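Local coordinates for protein putative aldo/keto reductase (Salmonella enterica subsp. enterica serovar Typhimurium, PDB 4R9O) that probably acts as an NADP-dependent oxidoreductase, built on the TIM-barrel fold of the aldo/keto reductase family, at residues C[148-151]-C[157-160]; C[163-168]-C[199-204]; C[170-173]-C[177-180]; C[245-250]-C[272-277]. All coordinates share one frame; numbering follows the deposited sequence.

Contact 1 (C[148-151]-C[157-160]); sequences HLHQ and HFGV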
loop_
_atom_site.group_PDB
_atom_site.type_symbol
_atom_site.label_atom_id
_atom_site.label_comp_id
_atom_site.label_asym_id
_atom_site.label_seq_id
_atom_site.Cartn_x
_atom_site.Cartn_y
_atom_site.Cartn_z
ATOM N N HIS C 148 -36.011 1.285 22.467
ATOM C CA HIS C 148 -36.465 1.795 23.742
ATOM C C HIS C 148 -36.535 3.319 23.726
ATOM O O HIS C 148 -37.503 3.910 24.183
ATOM C CB HIS C 148 -35.555 1.324 24.870
ATOM C CG HIS C 148 -35.899 1.929 26.195
ATOM N ND1 HIS C 148 -35.148 2.930 26.772
ATOM C CD2 HIS C 148 -36.930 1.699 27.036
ATOM C CE1 HIS C 148 -35.692 3.275 27.925
ATOM N NE2 HIS C 148 -36.775 2.543 28.109
ATOM N N LEU C 149 -35.494 3.947 23.201
ATOM C CA LEU C 149 -35.406 5.406 23.157
ATOM C C LEU C 149 -36.497 6.001 22.255
ATOM O O LEU C 149 -37.037 7.081 22.524
ATOM C CB LEU C 149 -34.016 5.831 22.664
ATOM C CG LEU C 149 -32.864 5.930 23.671
ATOM C CD1 LEU C 149 -32.813 4.747 24.600
ATOM C CD2 LEU C 149 -31.528 6.066 22.961
ATOM N N HIS C 150 -36.808 5.289 21.177
ATOM C CA HIS C 150 -37.861 5.715 20.262
ATOM C C HIS C 150 -39.246 5.535 20.888
ATOM O O HIS C 150 -40.107 6.412 20.771
ATOM C CB HIS C 150 -37.764 4.939 18.945
ATOM C CG HIS C 150 -38.722 5.408 17.895
ATOM N ND1 HIS C 150 -38.494 6.530 17.128
ATOM C CD2 HIS C 150 -39.913 4.908 17.485
ATOM C CE1 HIS C 150 -39.501 6.698 16.287
ATOM N NE2 HIS C 150 -40.372 5.727 16.481
ATOM N N GLN C 151 -39.446 4.405 21.563
ATOM C CA GLN C 151 -40.718 4.103 22.224
ATOM C C GLN C 151 -41.123 5.156 23.260
ATOM O O GLN C 151 -42.302 5.392 23.463
ATOM C CB GLN C 151 -40.661 2.723 22.903
ATOM C CG GLN C 151 -40.264 2.781 24.384
ATOM C CD GLN C 151 -40.941 1.745 25.253
ATOM O OE1 GLN C 151 -42.160 1.771 25.436
ATOM N NE2 GLN C 151 -40.146 0.834 25.814
ATOM N N HIS C 157 -35.140 10.238 15.841
ATOM C CA HIS C 157 -34.538 9.588 14.671
ATOM C C HIS C 157 -33.148 9.096 15.026
ATOM O O HIS C 157 -32.575 9.512 16.030
ATOM C CB HIS C 157 -34.462 10.548 13.482
ATOM C CG HIS C 157 -35.778 11.182 13.132
ATOM N ND1 HIS C 157 -36.685 10.585 12.290
ATOM C CD2 HIS C 157 -36.334 12.353 13.526
ATOM C CE1 HIS C 157 -37.750 11.365 12.167
ATOM N NE2 HIS C 157 -37.561 12.440 12.911
ATOM N N PHE C 158 -32.597 8.236 14.179
ATOM C CA PHE C 158 -31.338 7.563 14.474
ATOM C C PHE C 158 -30.452 7.505 13.236
ATOM O O PHE C 158 -30.946 7.438 12.115
ATOM C CB PHE C 158 -31.592 6.143 15.007
ATOM C CG PHE C 158 -32.441 6.109 16.253
ATOM C CD1 PHE C 158 -31.866 6.210 17.500
ATOM C CD2 PHE C 158 -33.822 5.968 16.167
ATOM C CE1 PHE C 158 -32.642 6.187 18.654
ATOM C CE2 PHE C 158 -34.608 5.940 17.310
ATOM C CZ PHE C 158 -34.016 6.060 18.560
ATOM N N GLY C 159 -29.141 7.520 13.455
ATOM C CA GLY C 159 -28.198 7.426 12.362
ATOM C C GLY C 159 -26.866 6.929 12.861
ATOM O O GLY C 159 -26.742 6.508 14.010
ATOM N N VAL C 160 -25.869 6.982 11.990
ATOM C CA VAL C 160 -24.521 6.556 12.322
ATOM C C VAL C 160 -23.518 7.570 11.813
ATOM O O VAL C 160 -23.882 8.534 11.119
ATOM C CB VAL C 160 -24.181 5.178 11.709
ATOM C CG1 VAL C 160 -25.121 4.111 12.242
ATOM C CG2 VAL C 160 -24.242 5.254 10.175
#
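With CG anti to the carbonyl carbon (chi1 -58°), Phe158 sends its ring out from strand 155-161 edge-first toward helix 139-151, where His150 carries its CG anti to the backbone N (chi1 -174°). The touching corner of the phenyl group is CE2 and CZ. His150 CB stands 3.7 Å from Phe158 CE2, close to the ring plane, and on the same helical turn Leu149 CB comes to the ring edge at 4.1 Å from Phe158 CZ. The backbone N of His150 also lies in the ring plane, 3.9 Å from Phe158 CZ, so the phenyl edge abuts the helix backbone itself. The chi1 of His150 swings its imidazole obliquely to the phenyl group, with ND1 of His150 3.9 Å from CE2 of Phe158. Other aromatic residues complete the cluster: the ring of Phe146 stacks on Phe158, and that of Phe177 meets it nearly parallel. Leu149 continues into Ile110 and Ala113 of helix 106-119. The contact closes the beta-alpha-beta unit of strand 125-130, helix 139-151 and strand 155-161, seating the end of the helix against the strand that leads to Ser161, a probable NADP(+)-binding residue. No hydrogen bond crosses between the segments, so cohesion here is apolar and aromatic. His150 ND1, covered by this contact and without a partner in the model, would probably sit more comfortably beside the phenyl edge in a neutral imidazole, although its charge is not seen.

Contact 2 (C[163-168]-C[199-204]); sequences FTPAQF and LDQLQQ
This is a helix-to-helix contact on the outside of the barrel, where the amide of Gln201 in helix 198-205 docks on Pro165 in the first turn of helix 165-173. Gln201 starts with CG anti to the backbone N (chi1 175°) and stays extended beyond it, reaching across so that its amide crosses the proline obliquely. NE2 of Gln201 donates to O of Pro165 over 3.1 Å. The bond is fairly straight at hydrogen (157°), but it reaches the carbonyl from the side and somewhat out of its plane. That carbonyl oxygen also accepts from the hydroxyl of Thr169. The other end of the amide rests on carbon: OE1 of Gln201 is 3.4 Å from CA of Pro165 and 3.6 Å from CB of Phe168, with the amide and phenyl planes 51° apart. Further inward, CE1 of Phe168 and CD2 of Leu202 make a looser apolar contact at 4.5 Å. Thr164 is the N-cap of helix 165-173, its OG1 accepting from N of Gln167 at 3.1 Å, which helps fix the turn that Gln201 grips. Outward, both helices face other subunits: Gln203 and Gln204 offer backbone oxygens to Arg174 of a second subunit, and Ala166 packs on Asp200 of a third. Beneath the pair, Phe168 and Leu202 both touch Asn182 of strand 182-185, while Leu179, from the loop before that strand, packs beside Phe168.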
loop_
_atom_site.group_PDB
_atom_site.type_symbol
_atom_site.label_atom_id
_atom_site.label_comp_id
_atom_site.label_asym_id
_atom_site.label_seq_id
_atom_site.Cartn_x
_atom_site.Cartn_y
_atom_site.Cartn_z
ATOM N N PHE C 163 -19.411 4.985 9.220
ATOM C CA PHE C 163 -19.671 3.579 8.892
ATOM C C PHE C 163 -19.318 3.244 7.444
ATOM O O PHE C 163 -19.516 4.059 6.532
ATOM C CB PHE C 163 -21.153 3.231 9.147
ATOM C CG PHE C 163 -21.465 2.842 10.580
ATOM C CD1 PHE C 163 -22.306 1.780 10.853
ATOM C CD2 PHE C 163 -20.928 3.549 11.645
ATOM C CE1 PHE C 163 -22.601 1.411 12.170
ATOM C CE2 PHE C 163 -21.217 3.184 12.959
ATOM C CZ PHE C 163 -22.059 2.116 13.218
ATOM N N THR C 164 -18.792 2.039 7.232
ATOM C CA THR C 164 -18.665 1.477 5.897
ATOM C C THR C 164 -20.071 1.103 5.442
ATOM O O THR C 164 -20.967 0.992 6.278
ATOM C CB THR C 164 -17.754 0.217 5.880
ATOM O OG1 THR C 164 -18.376 -0.826 6.646
ATOM C CG2 THR C 164 -16.382 0.527 6.474
ATOM N N PRO C 165 -20.273 0.894 4.127
ATOM C CA PRO C 165 -21.597 0.420 3.708
ATOM C C PRO C 165 -22.019 -0.923 4.321
ATOM O O PRO C 165 -23.216 -1.115 4.515
ATOM C CB PRO C 165 -21.457 0.301 2.183
ATOM C CG PRO C 165 -20.418 1.306 1.827
ATOM C CD PRO C 165 -19.433 1.278 2.974
ATOM N N ALA C 166 -21.092 -1.843 4.584
ATOM C CA ALA C 166 -21.464 -3.123 5.193
ATOM C C ALA C 166 -21.859 -2.937 6.672
ATOM O O ALA C 166 -22.790 -3.575 7.169
ATOM C CB ALA C 166 -20.321 -4.144 5.063
ATOM N N GLN C 167 -21.165 -2.056 7.376
ATOM C CA GLN C 167 -21.570 -1.744 8.755
ATOM C C GLN C 167 -22.947 -1.067 8.797
ATOM O O GLN C 167 -23.766 -1.340 9.688
ATOM C CB GLN C 167 -20.514 -0.863 9.430
ATOM C CG GLN C 167 -19.229 -1.648 9.759
ATOM C CD GLN C 167 -18.012 -0.757 9.819
ATOM O OE1 GLN C 167 -16.908 -1.203 10.146
ATOM N NE2 GLN C 167 -18.205 0.518 9.496
ATOM N N PHE C 168 -23.187 -0.189 7.822
ATOM C CA PHE C 168 -24.458 0.507 7.700
ATOM C C PHE C 168 -25.587 -0.505 7.451
ATOM O O PHE C 168 -26.631 -0.463 8.102
ATOM C CB PHE C 168 -24.381 1.548 6.574
ATOM C CG PHE C 168 -25.602 2.419 6.456
ATOM C CD1 PHE C 168 -25.636 3.669 7.048
ATOM C CD2 PHE C 168 -26.711 1.986 5.752
ATOM C CE1 PHE C 168 -26.763 4.480 6.941
ATOM C CE2 PHE C 168 -27.840 2.782 5.646
ATOM C CZ PHE C 168 -27.866 4.033 6.243
ATOM N N LEU C 199 -20.500 6.948 -0.432
ATOM C CA LEU C 199 -21.406 7.963 -0.954
ATOM C C LEU C 199 -22.337 7.405 -2.032
ATOM O O LEU C 199 -23.440 7.934 -2.231
ATOM C CB LEU C 199 -20.612 9.150 -1.501
ATOM C CG LEU C 199 -19.829 9.934 -0.440
ATOM C CD1 LEU C 199 -18.993 11.057 -1.055
ATOM C CD2 LEU C 199 -20.770 10.478 0.620
ATOM N N ASP C 200 -21.897 6.351 -2.728
ATOM C CA ASP C 200 -22.767 5.649 -3.666
ATOM C C ASP C 200 -23.971 5.054 -2.948
ATOM O O ASP C 200 -25.105 5.184 -3.408
ATOM C CB ASP C 200 -22.015 4.528 -4.397
ATOM C CG ASP C 200 -20.824 5.034 -5.187
ATOM O OD1 ASP C 200 -20.885 6.169 -5.706
ATOM O OD2 ASP C 200 -19.819 4.292 -5.277
ATOM N N GLN C 201 -23.711 4.369 -1.830
ATOM C CA GLN C 201 -24.775 3.768 -1.040
ATOM C C GLN C 201 -25.769 4.821 -0.540
ATOM O O GLN C 201 -26.979 4.603 -0.562
ATOM C CB GLN C 201 -24.198 3.000 0.159
ATOM C CG GLN C 201 -25.271 2.456 1.085
ATOM C CD GLN C 201 -24.704 1.900 2.363
ATOM O OE1 GLN C 201 -24.063 2.621 3.126
ATOM N NE2 GLN C 201 -24.889 0.601 2.586
ATOM N N LEU C 202 -25.257 5.955 -0.076
ATOM C CA LEU C 202 -26.124 6.997 0.474
ATOM C C LEU C 202 -27.004 7.600 -0.620
ATOM O O LEU C 202 -28.209 7.762 -0.427
ATOM C CB LEU C 202 -25.302 8.093 1.170
ATOM C CG LEU C 202 -24.553 7.584 2.409
ATOM C CD1 LEU C 202 -23.680 8.681 3.007
ATOM C CD2 LEU C 202 -25.541 7.044 3.461
ATOM N N GLN C 203 -26.411 7.921 -1.766
ATOM C CA GLN C 203 -27.202 8.389 -2.897
ATOM C C GLN C 203 -28.254 7.349 -3.289
ATOM O O GLN C 203 -29.395 7.692 -3.564
ATOM C CB GLN C 203 -26.327 8.719 -4.113
ATOM C CG GLN C 203 -27.160 9.244 -5.271
ATOM C CD GLN C 203 -26.401 9.441 -6.576
ATOM O OE1 GLN C 203 -25.178 9.599 -6.605
ATOM N NE2 GLN C 203 -27.144 9.452 -7.666
ATOM N N GLN C 204 -27.881 6.074 -3.290
ATOM C CA GLN C 204 -28.803 5.031 -3.725
ATOM C C GLN C 204 -30.016 4.970 -2.800
ATOM O O GLN C 204 -31.151 4.863 -3.253
ATOM C CB GLN C 204 -28.106 3.662 -3.763
ATOM C CG GLN C 204 -29.020 2.529 -4.204
ATOM C CD GLN C 204 -28.311 1.187 -4.245
ATOM O OE1 GLN C 204 -27.114 1.114 -4.512
ATOM N NE2 GLN C 204 -29.049 0.120 -3.972
#

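Contact 3 (C[170-173]-C[177-180]); sequences LLQS and FTLA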
loop_
_atom_site.group_PDB
_atom_site.type_symbol
_atom_site.label_atom_id
_atom_site.label_comp_id
_atom_site.label_asym_id
_atom_site.label_seq_id
_atom_site.Cartn_x
_atom_site.Cartn_y
_atom_site.Cartn_z
ATOM N N LEU C 170 -25.632 -3.746 8.036
ATOM C CA LEU C 170 -25.775 -4.579 9.222
ATOM C C LEU C 170 -26.736 -3.945 10.233
ATOM O O LEU C 170 -27.699 -4.579 10.670
ATOM C CB LEU C 170 -24.407 -4.813 9.870
ATOM C CG LEU C 170 -24.438 -5.388 11.297
ATOM C CD1 LEU C 170 -25.196 -6.736 11.330
ATOM C CD2 LEU C 170 -23.022 -5.539 11.842
ATOM N N LEU C 171 -26.473 -2.693 10.604
ATOM C CA LEU C 171 -27.296 -2.058 11.622
ATOM C C LEU C 171 -28.695 -1.861 11.079
ATOM O O LEU C 171 -29.668 -2.137 11.772
ATOM C CB LEU C 171 -26.694 -0.728 12.084
ATOM C CG LEU C 171 -27.414 -0.016 13.234
ATOM C CD1 LEU C 171 -27.695 -0.941 14.422
ATOM C CD2 LEU C 171 -26.600 1.184 13.697
ATOM N N GLN C 172 -28.797 -1.418 9.825
ATOM C CA GLN C 172 -30.101 -1.135 9.232
ATOM C C GLN C 172 -31.011 -2.358 9.235
ATOM O O GLN C 172 -32.225 -2.233 9.447
ATOM C CB GLN C 172 -29.951 -0.620 7.794
ATOM C CG GLN C 172 -31.280 -0.272 7.123
ATOM C CD GLN C 172 -32.009 0.888 7.820
ATOM O OE1 GLN C 172 -31.752 2.054 7.533
ATOM N NE2 GLN C 172 -32.933 0.564 8.716
ATOM N N SER C 173 -30.425 -3.538 9.008
ATOM C CA SER C 173 -31.204 -4.780 8.941
ATOM C C SER C 173 -32.021 -5.021 10.207
ATOM O O SER C 173 -33.070 -5.655 10.153
ATOM C CB SER C 173 -30.294 -5.991 8.676
ATOM O OG SER C 173 -29.377 -6.224 9.734
ATOM N N PHE C 177 -37.109 1.350 11.404
ATOM C CA PHE C 177 -37.095 2.673 10.785
ATOM C C PHE C 177 -35.773 2.941 10.065
ATOM O O PHE C 177 -34.737 2.366 10.414
ATOM C CB PHE C 177 -37.352 3.759 11.833
ATOM C CG PHE C 177 -36.756 3.457 13.181
ATOM C CD1 PHE C 177 -35.381 3.456 13.361
ATOM C CD2 PHE C 177 -37.570 3.174 14.263
ATOM C CE1 PHE C 177 -34.831 3.172 14.593
ATOM C CE2 PHE C 177 -37.027 2.897 15.500
ATOM C CZ PHE C 177 -35.654 2.890 15.664
ATOM N N THR C 178 -35.812 3.822 9.070
ATOM C CA THR C 178 -34.636 4.132 8.265
ATOM C C THR C 178 -33.577 4.919 9.028
ATOM O O THR C 178 -33.892 5.925 9.666
ATOM C CB THR C 178 -35.022 4.954 7.032
ATOM O OG1 THR C 178 -36.134 4.334 6.380
ATOM C CG2 THR C 178 -33.838 5.083 6.069
ATOM N N LEU C 179 -32.323 4.470 8.950
ATOM C CA LEU C 179 -31.207 5.266 9.455
ATOM C C LEU C 179 -31.175 6.584 8.679
ATOM O O LEU C 179 -31.234 6.595 7.447
ATOM C CB LEU C 179 -29.886 4.502 9.323
ATOM C CG LEU C 179 -29.677 3.359 10.329
ATOM C CD1 LEU C 179 -28.420 2.532 9.995
ATOM C CD2 LEU C 179 -29.595 3.919 11.735
ATOM N N ALA C 180 -31.110 7.705 9.383
ATOM C CA ALA C 180 -31.387 8.962 8.708
ATOM C C ALA C 180 -30.131 9.643 8.178
ATOM O O ALA C 180 -30.224 10.623 7.437
ATOM C CB ALA C 180 -32.143 9.887 9.633
#
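The tight part of this contact is the amide of Gln172, which grips the backbone of the loop at Phe177 and Leu179 with both its ends; the looser part lies around Thr178. Gln172 leaves helix 165-173 with CG anti to the backbone N, then bends at chi2 (64°), turning the amide toward the chain that follows the helix. N of Leu179 donates to OE1 of Gln172 over 2.9 Å in an almost straight bond (171°), arriving in the carbonyl plane on a lone pair. From the other end, NE2 of Gln172 donates to O of Phe177 over 3.1 Å. Here the acceptor lies in the amide plane, but the donor stands above the plane of the Phe177 carbonyl (42°), so this second bond misses the lone pairs. Two bonds from one planar group fix its rotation and tie the backbone of residues 177-179 to the helix. Leu179 reinforces this from the buried side, its CD1 lying 4.0 Å from N of Gln172 and 4.2 Å from CB of Leu171. Thr178, partly exposed, turns its CB away; of its side chain, only CG2 comes near OE1 of Gln172, at 4.0 Å, and its hydroxyl makes a weak hydrogen bond with Gln13. Neighbouring elements close in around the turn: Leu171 packs on Val142 and Phe177 on Gln147 of helix 139-151, Ala180 is joined to Phe158 of strand 155-161 by backbone hydrogen bonding, and Leu170 touches Gln204 of another subunit. Just beyond Ala180 the chain enters strand 182-185.

Contact 4 (C[245-250]-C[272-277]); sequences IEQVVY and VRAALE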
loop_
_atom_site.group_PDB
_atom_site.type_symbol
_atom_site.label_atom_id
_atom_site.label_comp_id
_atom_site.label_asym_id
_atom_site.label_seq_id
_atom_site.Cartn_x
_atom_site.Cartn_y
_atom_site.Cartn_z
ATOM N N ILE C 245 -12.259 31.651 0.044
ATOM C CA ILE C 245 -12.072 30.297 -0.463
ATOM C C ILE C 245 -12.940 29.285 0.280
ATOM O O ILE C 245 -13.242 28.228 -0.263
ATOM C CB ILE C 245 -10.595 29.856 -0.396
ATOM C CG1 ILE C 245 -10.111 29.780 1.049
ATOM C CG2 ILE C 245 -9.721 30.801 -1.207
ATOM C CD1 ILE C 245 -8.709 29.237 1.187
ATOM N N GLU C 246 -13.347 29.602 1.510
ATOM C CA GLU C 246 -14.246 28.717 2.257
ATOM C C GLU C 246 -15.519 28.487 1.467
ATOM O O GLU C 246 -16.051 27.384 1.435
ATOM C CB GLU C 246 -14.609 29.295 3.632
ATOM C CG GLU C 246 -13.451 29.476 4.588
ATOM C CD GLU C 246 -12.891 30.887 4.555
ATOM O OE1 GLU C 246 -12.613 31.395 3.446
ATOM O OE2 GLU C 246 -12.732 31.488 5.640
ATOM N N GLN C 247 -16.011 29.554 0.841
ATOM C CA GLN C 247 -17.195 29.459 -0.005
ATOM C C GLN C 247 -17.007 28.480 -1.141
ATOM O O GLN C 247 -17.919 27.735 -1.484
ATOM C CB GLN C 247 -17.547 30.823 -0.579
ATOM C CG GLN C 247 -18.247 31.676 0.399
ATOM C CD GLN C 247 -18.306 33.112 -0.034
ATOM O OE1 GLN C 247 -18.252 34.018 0.795
ATOM N NE2 GLN C 247 -18.416 33.334 -1.342
ATOM N N VAL C 248 -15.826 28.515 -1.743
ATOM C CA VAL C 248 -15.523 27.641 -2.868
ATOM C C VAL C 248 -15.503 26.182 -2.403
ATOM O O VAL C 248 -16.125 25.328 -3.019
ATOM C CB VAL C 248 -14.180 28.019 -3.528
ATOM C CG1 VAL C 248 -13.869 27.084 -4.703
ATOM C CG2 VAL C 248 -14.219 29.477 -3.992
ATOM N N VAL C 249 -14.816 25.910 -1.298
ATOM C CA VAL C 249 -14.757 24.551 -0.752
ATOM C C VAL C 249 -16.151 24.027 -0.386
ATOM O O VAL C 249 -16.496 22.900 -0.722
ATOM C CB VAL C 249 -13.852 24.480 0.490
ATOM C CG1 VAL C 249 -13.932 23.096 1.139
ATOM C CG2 VAL C 249 -12.416 24.835 0.120
ATOM N N TYR C 250 -16.956 24.834 0.302
ATOM C CA TYR C 250 -18.319 24.408 0.644
ATOM C C TYR C 250 -19.146 24.122 -0.621
ATOM O O TYR C 250 -19.913 23.155 -0.672
ATOM C CB TYR C 250 -19.019 25.462 1.516
ATOM C CG TYR C 250 -18.524 25.501 2.955
ATOM C CD1 TYR C 250 -18.376 24.331 3.694
ATOM C CD2 TYR C 250 -18.198 26.705 3.567
ATOM C CE1 TYR C 250 -17.917 24.367 5.015
ATOM C CE2 TYR C 250 -17.736 26.753 4.874
ATOM C CZ TYR C 250 -17.598 25.585 5.595
ATOM O OH TYR C 250 -17.142 25.651 6.894
ATOM N N VAL C 272 -19.583 31.854 9.714
ATOM C CA VAL C 272 -20.820 31.137 9.418
ATOM C C VAL C 272 -21.560 31.786 8.249
ATOM O O VAL C 272 -22.007 31.103 7.332
ATOM C CB VAL C 272 -21.772 31.100 10.633
ATOM C CG1 VAL C 272 -23.143 30.546 10.229
ATOM C CG2 VAL C 272 -21.163 30.305 11.774
ATOM N N ARG C 273 -21.697 33.110 8.297
ATOM C CA ARG C 273 -22.359 33.864 7.236
ATOM C C ARG C 273 -21.653 33.644 5.908
ATOM O O ARG C 273 -22.292 33.446 4.873
ATOM C CB ARG C 273 -22.392 35.355 7.582
ATOM C CG ARG C 273 -23.145 36.222 6.591
ATOM C CD ARG C 273 -23.227 37.665 7.071
ATOM N NE ARG C 273 -23.852 37.774 8.388
ATOM C CZ ARG C 273 -23.277 38.325 9.454
ATOM N NH1 ARG C 273 -22.056 38.833 9.370
ATOM N NH2 ARG C 273 -23.931 38.372 10.607
ATOM N N ALA C 274 -20.324 33.651 5.949
ATOM C CA ALA C 274 -19.518 33.445 4.752
ATOM C C ALA C 274 -19.611 32.011 4.254
ATOM O O ALA C 274 -19.242 31.718 3.130
ATOM C CB ALA C 274 -18.065 33.817 5.016
ATOM N N ALA C 275 -20.091 31.108 5.096
ATOM C CA ALA C 275 -20.277 29.732 4.672
ATOM C C ALA C 275 -21.567 29.603 3.870
ATOM O O ALA C 275 -21.610 28.941 2.840
ATOM C CB ALA C 275 -20.299 28.801 5.875
ATOM N N LEU C 276 -22.614 30.259 4.351
ATOM C CA LEU C 276 -23.948 30.102 3.787
ATOM C C LEU C 276 -24.058 30.657 2.375
ATOM O O LEU C 276 -24.945 30.270 1.621
ATOM C CB LEU C 276 -24.975 30.772 4.696
ATOM C CG LEU C 276 -24.835 30.360 6.164
ATOM C CD1 LEU C 276 -25.892 31.024 7.031
ATOM C CD2 LEU C 276 -24.876 28.834 6.309
ATOM N N GLU C 277 -23.149 31.559 2.019
ATOM C CA GLU C 277 -23.137 32.151 0.687
ATOM C C GLU C 277 -22.761 31.137 -0.404
ATOM O O GLU C 277 -22.934 31.409 -1.593
ATOM C CB GLU C 277 -22.177 33.344 0.652
ATOM C CG GLU C 277 -22.614 34.502 1.548
ATOM C CD GLU C 277 -21.682 35.699 1.477
ATOM O OE1 GLU C 277 -21.972 36.717 2.142
ATOM O OE2 GLU C 277 -20.660 35.623 0.763
#
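The Tyr250 ring meets Ala275 obliquely: its CE2 lies 3.4 Å from CB of Ala275 and its CD2 3.8 Å from the same methyl. Pro262 and Ile264 of strand 261-264 and Ala278 also touch the tyrosine. Gln247 supplies a second flat group, one turn away, whose amide plane stands 63° from the carboxylate plane of Glu277. CD of Gln247 comes to 3.5 Å from OE2 of Glu277 and 3.6 Å from O of Ala274, so the amide is near both a carboxylate and a helix carbonyl. Its chain reaches there with CG anti to the carbonyl carbon (chi1 -79°) and extended beyond. The small Ala274 and Ala275 let helices 245-254 and 269-276 come close, with CA of Gln247 5.6 Å from CA of Ala275. A salt bridge from Glu246 to Arg271 adds a further link between these helices. Tyr250 lies about 4 Å, side chain to side chain, from Cys214, a probable NADP(+)-binding residue. The chemistry is therefore divided: a tyrosine ring on an alanine methyl next to the probable cofactor region, and a polar border where the carboxylate of Glu277 lies close to the amide of Gln247.

In the fold
Contacts 1, 2 and 3 form one neighbourhood of the barrel, while contact 4 lies well away, its centre 27 Å from that of contact 2 and 32 Å from those of contacts 1 and 3. Contacts 2 and 3 share helix 165-173, with centres 11 Å apart, and contact 3 is nested within the loop that contact 2 closes. Contact 1 precedes both, and its strand 155-161 is followed by their helix; Val160 touches Phe168 and Leu171. Contact 4 comes last, across the chain's centre from contacts 1 and 3. All four seat barrel helices or their loops around one curled sheet, whose strands carry probable NADP(+)-binding residues; contacts 2 and 3 also border the same neighbouring subunit.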